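Local coordinates for putative cell adhesion protein (Parabacteroides distasonis, PDB 3LIU) that probably serves as a fimbrillin subunit of the FimA/Mfa1 family, a building block of adhesive pili on the bacterial surface, at residues T37-D40 and A41-N44; L121-G124 and L125-S128; N250-G254 and S255-G259; S350-Y353 and V354-N357. One frame throughout, in Å; residues are numbered along the deposited sequence. Where two conformers were deposited one is given.

All four contacts are local, at turns, loops or the start of a strand, and they differ in burial and chemistry. Contact 1 is at the surface, where a carboxylate and two waters bind a beta turn. Contact 2 is buried, its lysine held by acceptors. The two touch: N44 of contact 1 probably hydrogen-bonds to the K123 carbonyl of contact 2, and N91 binds both. Contact 4 is partly buried and pairs an aromatic ring with an amide. It meets contact 2 where R356 packs on S128. R173 bonds to D40 of contact 1 and N357 of contact 4. Contact 3 is buried but remote, its centre about 36 Å from that of contact 1, and a lysine gathers its loop.

Contact 1. Residues T37-D40 and A41-N44; sequences TPTD and ADVN
The carboxylate of D42 reaches back to T39, three residues earlier, and takes two hydrogen bonds from it. The T39 hydroxyl donates to D42, with OG1 to OD1 at 2.8 Å. The backbone N-H of T39 donates to the other oxygen, T39 N to D42 OD2 being 3.1 Å. Both donors meet the carboxylate from above its plane, not within it. The T39 hydroxyl has a second task. It accepts the backbone N-H of A41, with A41 N to T39 OG1 at 3.1 Å, which is the bond of an ST turn. The torsion of T39 explains this double use: OG1 lies between the backbone N and the carbonyl carbon (chi1 81°), within reach of both D42 OD1 and A41 N.

One backbone bond closes the type I beta turn from T39 to D42. It runs from D42 N to T39 O over 3.2 Å and is nearly straight. Two waters add to the polar network. The first donates to T37 O and to D42 OD1, at 2.7 Å from the latter. The second bridges T39 O and D42 O.

Apart from these bonds P38 lies against the carboxylate, its CA 3.3 Å from D42 OD2.

The turn belongs to the loop between strands 16-24 and 45-52. D40 makes a salt bridge to R173 of strand 172-185. N91, just beyond strand 82-90, bonds to D42 O and N44 N, and N44 pairs by backbone with A64 of strand 57-66, so the chain is tied to neighbouring strands as it enters strand 45-52.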
# COMPACT_ATOMS: atom_id res chain seq x y z
N THR A 37 -13.27 16.75 -5.65
CA THR A 37 -13.29 15.29 -5.45
C THR A 37 -11.98 14.87 -4.76
O THR A 37 -10.93 15.37 -5.11
CB THR A 37 -13.40 14.52 -6.77
N PRO A 38 -12.06 13.98 -3.76
CA PRO A 38 -10.81 13.62 -3.10
C PRO A 38 -9.93 12.78 -4.02
O PRO A 38 -10.46 12.02 -4.83
CB PRO A 38 -11.26 12.83 -1.86
CG PRO A 38 -12.59 12.29 -2.21
CD PRO A 38 -13.21 13.22 -3.24
N THR A 39 -8.61 12.95 -3.89
CA THR A 39 -7.62 12.24 -4.73
C THR A 39 -6.58 11.52 -3.85
O THR A 39 -6.44 11.79 -2.66
CB THR A 39 -6.83 13.19 -5.66
OG1 THR A 39 -5.78 13.81 -4.89
CG2 THR A 39 -7.73 14.27 -6.26
N ASP A 40 -5.83 10.62 -4.48
CA ASP A 40 -4.85 9.81 -3.80
C ASP A 40 -3.55 10.62 -3.52
O ASP A 40 -2.58 10.07 -3.06
CB ASP A 40 -4.59 8.50 -4.58
CG ASP A 40 -3.94 8.74 -5.94
OD1 ASP A 40 -3.38 9.81 -6.09
OD2 ASP A 40 -3.99 7.87 -6.85
N ALA A 41 -3.53 11.90 -3.83
CA ALA A 41 -2.42 12.78 -3.47
C ALA A 41 -2.82 13.79 -2.40
O ALA A 41 -2.00 14.63 -2.01
CB ALA A 41 -1.86 13.52 -4.73
N ASP A 42 -4.06 13.76 -1.91
CA ASP A 42 -4.47 14.78 -0.93
C ASP A 42 -3.62 14.68 0.38
O ASP A 42 -3.34 13.59 0.86
CB ASP A 42 -5.95 14.67 -0.54
CG ASP A 42 -6.92 14.99 -1.68
OD1 ASP A 42 -6.50 15.46 -2.76
OD2 ASP A 42 -8.12 14.75 -1.46
N VAL A 43 -3.27 15.85 0.92
CA VAL A 43 -2.63 16.01 2.21
C VAL A 43 -3.54 16.87 3.02
O VAL A 43 -3.62 18.07 2.82
CB VAL A 43 -1.26 16.66 2.04
CG1 VAL A 43 -0.67 17.02 3.39
CG2 VAL A 43 -0.35 15.69 1.21
N ASN A 44 -4.27 16.25 3.93
CA ASN A 44 -5.27 16.98 4.73
C ASN A 44 -4.73 17.40 6.09
O ASN A 44 -4.94 18.50 6.56
CB ASN A 44 -6.47 16.06 4.91
CG ASN A 44 -7.07 15.67 3.62
OD1 ASN A 44 -7.26 16.51 2.75
ND2 ASN A 44 -7.41 14.40 3.47
O HOH W 1 -8.57 16.90 -3.58
O HOH W 2 -4.39 11.11 -0.19

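Contact 2. Residues L121-G124 and L125-S128; sequences LTKG and LTMS
K123 and T126 meet through their polar ends, and this is the tight part of the contact. The ammonium donates to the threonine hydroxyl, with K123 NZ to T126 OG1 at 2.9 Å. It also donates to the next carbonyl, K123 NZ to G124 O being 2.7 Å, and the nitrogen is tilted 16° from the carbonyl plane. E119 and N91 complete the grip: the E119 carboxylate makes a salt bridge to K123, and the backbone O of N91 accepts from the same nitrogen. The other oxygen of E119 is bonded to the T126 hydroxyl, so one carboxylate holds both partners.

The lysine chain leaves the backbone extended, then bends twice (chi3 77°, chi4 68°). These bends bring NZ back beside G124 O. A methionine in its place has no ammonium, and would probably leave E119 without its opposite charge and the carbonyls of G124 and N91 without this donor. G124 is also tightly set, since a side chain there would be jammed against the carbonyl O of K123.

The leucine side is looser. L121 CD2 comes only to 4.3 Å from L125 CG, and L121 is partly exposed. L125 is buried and packs on V175 and Y283. The turn at 121-124 has helix-like backbone angles, but its own backbone bond, G124 N to L121 O at 3.2 Å, is weak.

The segment is a loop-to-strand junction. It leads into strand 127-136, which lies between strands 82-90 and 172-185, consistent with the transthyretin-like beta fold of FimA-type fimbrillins.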
# COMPACT_ATOMS: atom_id res chain seq x y z
N LEU A 121 -9.86 7.57 0.29
CA LEU A 121 -9.61 8.86 -0.29
C LEU A 121 -10.26 9.92 0.58
O LEU A 121 -9.77 10.99 0.68
CB LEU A 121 -10.05 8.94 -1.75
CG LEU A 121 -9.38 7.98 -2.72
CD1 LEU A 121 -9.86 8.25 -4.14
CD2 LEU A 121 -7.84 8.07 -2.60
N THR A 122 -11.32 9.60 1.30
CA THR A 122 -11.88 10.61 2.24
C THR A 122 -10.95 10.99 3.37
O THR A 122 -10.79 12.17 3.63
CB THR A 122 -13.23 10.21 2.80
OG1 THR A 122 -14.09 9.92 1.70
CG2 THR A 122 -13.83 11.35 3.61
N LYS A 123 -10.30 10.02 4.02
CA LYS A 123 -9.26 10.36 5.01
C LYS A 123 -8.07 11.04 4.35
O LYS A 123 -7.41 11.94 4.93
CB LYS A 123 -8.75 9.13 5.74
CG LYS A 123 -7.57 9.45 6.70
CD LYS A 123 -7.15 8.24 7.49
CE LYS A 123 -6.31 7.26 6.64
NZ LYS A 123 -5.02 7.74 6.25
N GLY A 124 -7.78 10.61 3.12
CA GLY A 124 -6.45 10.83 2.57
C GLY A 124 -5.62 9.61 2.92
O GLY A 124 -5.78 9.02 3.97
N LEU A 125 -4.74 9.21 2.01
CA LEU A 125 -3.91 8.03 2.21
C LEU A 125 -2.75 8.39 3.14
O LEU A 125 -2.19 9.49 3.06
CB LEU A 125 -3.36 7.54 0.87
CG LEU A 125 -4.44 7.13 -0.12
CD1 LEU A 125 -3.83 6.69 -1.41
CD2 LEU A 125 -5.28 5.98 0.48
N THR A 126 -2.40 7.49 4.04
CA THR A 126 -1.32 7.79 4.95
C THR A 126 -0.01 7.88 4.17
O THR A 126 0.30 7.00 3.37
CB THR A 126 -1.15 6.73 6.05
OG1 THR A 126 -2.43 6.38 6.60
CG2 THR A 126 -0.22 7.29 7.16
N MSE A 127 0.77 8.92 4.40
CA MSE A 127 2.10 9.09 3.76
C MSE A 127 3.11 9.52 4.83
O MSE A 127 2.72 10.14 5.82
CB MSE A 127 2.06 10.21 2.70
CG MSE A 127 1.01 10.08 1.67
SE MSE A 127 0.51 11.82 1.00
CE MSE A 127 -1.00 11.24 -0.13
N SER A 128 4.38 9.26 4.60
CA SER A 128 5.42 9.72 5.51
C SER A 128 6.67 10.19 4.81
O SER A 128 6.95 9.77 3.72
CB SER A 128 5.86 8.61 6.46
OG SER A 128 6.12 7.41 5.75

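Contact 3. Residues N250-G254 and S255-G259; sequences NIDEG and SYKKG
The ammonium of K257 is gripped from several sides. It donates to two backbone carbonyls, with K257 NZ to D252 O at 2.6 Å and K257 NZ to G259 O at 2.9 Å. Each carbonyl points almost straight at the nitrogen, with C=O...N angles of 170° and 174°. D252 adds charge through a salt bridge, OD2 to K257 NZ at 3.4 Å, and a water joins the same two atoms. The other oxygen, D252 OD1, is held by the backbone N of F244. K257 CG lies anti to the backbone N (chi1 179°), and a bend one bond further on carries the chain toward D252.

A backbone bond from G254 N to K257 O, 2.9 Å long, draws the two halves together. The bonds to the G254 carbonyl from K257 N and K258 NZ are weak. K258 has firmer partners in the carbonyls of S297 and N298. E253 OE2 accepts from G259 N at 2.9 Å, but E253 has two conformers, so this bond is doubtful.

Two turn motifs shape the loop between strands 238-240 and 262-263: an Asx turn, with N250 OD1 accepting from D252 N, and a type I beta turn from G254 to K257.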
# COMPACT_ATOMS: atom_id res chain seq x y z
N ASN A 250 -14.36 -27.09 3.17
CA ASN A 250 -13.80 -25.78 3.52
C ASN A 250 -13.10 -25.19 2.33
O ASN A 250 -11.95 -25.54 2.04
CB ASN A 250 -12.81 -25.82 4.69
CG ASN A 250 -12.29 -24.40 5.07
OD1 ASN A 250 -12.81 -23.38 4.58
ND2 ASN A 250 -11.26 -24.35 5.92
N ILE A 251 -13.75 -24.27 1.65
CA ILE A 251 -13.11 -23.63 0.53
C ILE A 251 -12.59 -22.23 0.84
O ILE A 251 -12.11 -21.55 -0.08
CB ILE A 251 -14.01 -23.69 -0.71
CG1 ILE A 251 -15.23 -22.81 -0.57
CG2 ILE A 251 -14.46 -25.16 -0.98
CD1 ILE A 251 -15.93 -22.58 -1.91
N ASP A 252 -12.67 -21.79 2.11
CA ASP A 252 -12.13 -20.47 2.50
C ASP A 252 -10.62 -20.43 2.67
O ASP A 252 -10.04 -19.38 2.91
CB ASP A 252 -12.80 -19.92 3.77
CG ASP A 252 -12.60 -18.41 3.92
OD1 ASP A 252 -12.92 -17.70 2.95
OD2 ASP A 252 -12.12 -17.93 4.99
N GLU A 253 -10.01 -21.60 2.54
CA GLU A 253 -8.58 -21.81 2.68
C GLU A 253 -8.22 -22.79 1.55
O GLU A 253 -9.11 -23.51 1.04
CB GLU A 253 -8.30 -22.42 4.06
CG GLU A 253 -6.86 -22.40 4.54
CD GLU A 253 -6.75 -22.47 6.06
OE1 GLU A 253 -7.81 -22.54 6.71
OE2 GLU A 253 -5.61 -22.44 6.59
N GLY A 254 -6.95 -22.82 1.16
CA GLY A 254 -6.42 -23.81 0.23
C GLY A 254 -4.90 -23.73 0.13
O GLY A 254 -4.25 -23.07 0.93
N SER A 255 -4.31 -24.38 -0.87
CA SER A 255 -2.84 -24.27 -1.06
C SER A 255 -2.38 -22.81 -1.35
O SER A 255 -1.25 -22.43 -1.04
CB SER A 255 -2.36 -25.22 -2.18
OG SER A 255 -2.86 -24.81 -3.44
N TYR A 256 -3.28 -21.99 -1.87
CA TYR A 256 -2.95 -20.64 -2.23
C TYR A 256 -3.12 -19.58 -1.11
O TYR A 256 -2.62 -18.47 -1.23
CB TYR A 256 -3.80 -20.24 -3.42
CG TYR A 256 -3.47 -20.89 -4.76
CD1 TYR A 256 -2.31 -21.63 -4.96
CD2 TYR A 256 -4.30 -20.68 -5.87
CE1 TYR A 256 -2.00 -22.15 -6.21
CE2 TYR A 256 -4.00 -21.22 -7.12
CZ TYR A 256 -2.84 -21.92 -7.29
OH TYR A 256 -2.52 -22.44 -8.52
N LYS A 257 -3.83 -19.92 -0.03
CA LYS A 257 -4.31 -18.92 0.91
C LYS A 257 -4.63 -19.63 2.21
O LYS A 257 -5.53 -20.50 2.23
CB LYS A 257 -5.55 -18.22 0.34
CG LYS A 257 -6.21 -17.15 1.18
CD LYS A 257 -7.15 -17.66 2.24
CE LYS A 257 -8.06 -16.56 2.77
NZ LYS A 257 -9.06 -17.10 3.79
N LYS A 258 -3.88 -19.29 3.27
CA LYS A 258 -4.06 -19.91 4.57
C LYS A 258 -4.73 -18.96 5.54
O LYS A 258 -4.58 -17.74 5.44
CB LYS A 258 -2.72 -20.40 5.15
CG LYS A 258 -2.04 -21.48 4.34
CD LYS A 258 -2.96 -22.71 4.14
CE LYS A 258 -2.31 -23.85 3.43
NZ LYS A 258 -3.27 -25.01 3.30
N GLY A 259 -5.46 -19.56 6.48
CA GLY A 259 -6.06 -18.86 7.60
C GLY A 259 -7.42 -18.21 7.39
O GLY A 259 -7.83 -17.87 6.26
O HOH W 3 -10.93 -15.78 5.50
O HOH W 4 -11.47 -15.69 1.93

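Contact 4. Residues S350-Y353 and V354-N357; sequences SKFY and VQRN
The loop joining strands 347-350 and 358-366 contains an amide-on-ring stack, formed by F352 and Q355. The Q355 amide lies over one face of the F352 ring, with the two planes 19° apart. Q355 NE2 sits above the centre of the ring, and its nearest ring atom is F352 CE1 at 3.5 Å. Further along the amide, Q355 CD is 3.8 Å from F352 CZ.

The same nitrogen makes a nearly straight hydrogen bond to the backbone of its partner, Q355 NE2 to F352 O at 3.1 Å. The bond lies in the carbonyl plane, on a lone pair, and also close to the amide plane. That N-H therefore runs across the ring face instead of pointing into it. Stack and bond together fix how the amide is turned. F352 CG is anti to the backbone N (chi1 -162°), which sets the ring beneath the glutamine. The ring also packs on V341 and I343 of strand 340-343. An alanine here lacks the ring, and would probably leave the Q355 amide freer to turn about its hydrogen bond to the backbone and open a gap beside V341 and I343.

F352 meets Y358 edge-to-face. Y353 stacks on H306. The hydroxyl of Y360, on strand 358-366, bonds to Y353 O and Q355 N, while V354 touches A176 of strand 172-185. The loop thus passes from the small 340-350 hairpin to the larger strand system.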
# COMPACT_ATOMS: atom_id res chain seq x y z
N SER A 350 12.36 -10.34 -10.03
CA SER A 350 11.68 -11.48 -9.46
C SER A 350 11.56 -11.21 -7.95
O SER A 350 12.38 -10.53 -7.35
CB SER A 350 12.46 -12.78 -9.71
OG SER A 350 13.59 -12.76 -8.86
N LYS A 351 10.50 -11.73 -7.37
CA LYS A 351 10.27 -11.62 -5.93
C LYS A 351 10.17 -10.18 -5.45
O LYS A 351 10.52 -9.89 -4.34
CB LYS A 351 11.31 -12.42 -5.15
CG LYS A 351 11.25 -13.93 -5.45
CD LYS A 351 12.37 -14.72 -4.81
CE LYS A 351 12.50 -16.13 -5.40
NZ LYS A 351 11.20 -16.89 -5.40
N PHE A 352 9.67 -9.28 -6.29
CA PHE A 352 9.43 -7.89 -5.91
C PHE A 352 8.24 -7.81 -4.92
O PHE A 352 8.24 -7.02 -3.97
CB PHE A 352 9.11 -7.07 -7.17
CG PHE A 352 9.25 -5.61 -7.00
CD1 PHE A 352 10.51 -5.00 -7.09
CD2 PHE A 352 8.13 -4.82 -6.77
CE1 PHE A 352 10.64 -3.63 -6.92
CE2 PHE A 352 8.23 -3.47 -6.61
CZ PHE A 352 9.49 -2.85 -6.68
N TYR A 353 7.20 -8.59 -5.22
CA TYR A 353 5.98 -8.59 -4.42
C TYR A 353 5.42 -7.16 -4.24
O TYR A 353 5.46 -6.36 -5.18
CB TYR A 353 6.21 -9.40 -3.10
CG TYR A 353 6.54 -10.85 -3.39
CD1 TYR A 353 5.63 -11.65 -4.06
CD2 TYR A 353 7.75 -11.42 -3.01
CE1 TYR A 353 5.91 -12.97 -4.34
CE2 TYR A 353 8.04 -12.75 -3.30
CZ TYR A 353 7.11 -13.51 -3.97
OH TYR A 353 7.34 -14.82 -4.28
N VAL A 354 4.88 -6.85 -3.07
CA VAL A 354 4.10 -5.64 -2.88
C VAL A 354 4.82 -4.64 -1.99
O VAL A 354 4.98 -4.86 -0.79
CB VAL A 354 2.69 -5.95 -2.30
CG1 VAL A 354 1.86 -4.69 -2.12
CG2 VAL A 354 1.96 -6.99 -3.18
N GLN A 355 5.24 -3.53 -2.60
CA GLN A 355 6.01 -2.51 -1.91
C GLN A 355 5.28 -1.19 -2.06
O GLN A 355 4.53 -0.99 -3.02
CB GLN A 355 7.42 -2.42 -2.46
CG GLN A 355 8.19 -3.70 -2.37
CD GLN A 355 9.61 -3.54 -2.93
OE1 GLN A 355 10.20 -2.49 -2.82
NE2 GLN A 355 10.14 -4.59 -3.54
N ARG A 356 5.55 -0.29 -1.12
CA ARG A 356 4.79 0.95 -0.96
C ARG A 356 4.97 1.91 -2.16
O ARG A 356 6.04 1.97 -2.77
CB ARG A 356 5.24 1.64 0.32
CG ARG A 356 6.69 2.21 0.20
CD ARG A 356 7.30 2.62 1.54
NE ARG A 356 6.72 3.84 2.02
CZ ARG A 356 7.28 4.68 2.90
NH1 ARG A 356 8.45 4.43 3.46
NH2 ARG A 356 6.63 5.80 3.23
N ASN A 357 3.92 2.66 -2.44
CA ASN A 357 3.95 3.80 -3.36
C ASN A 357 4.27 3.43 -4.81
O ASN A 357 4.89 4.21 -5.53
CB ASN A 357 4.93 4.86 -2.84
CG ASN A 357 4.58 6.26 -3.37
OD1 ASN A 357 3.43 6.66 -3.39
ND2 ASN A 357 5.58 6.98 -3.80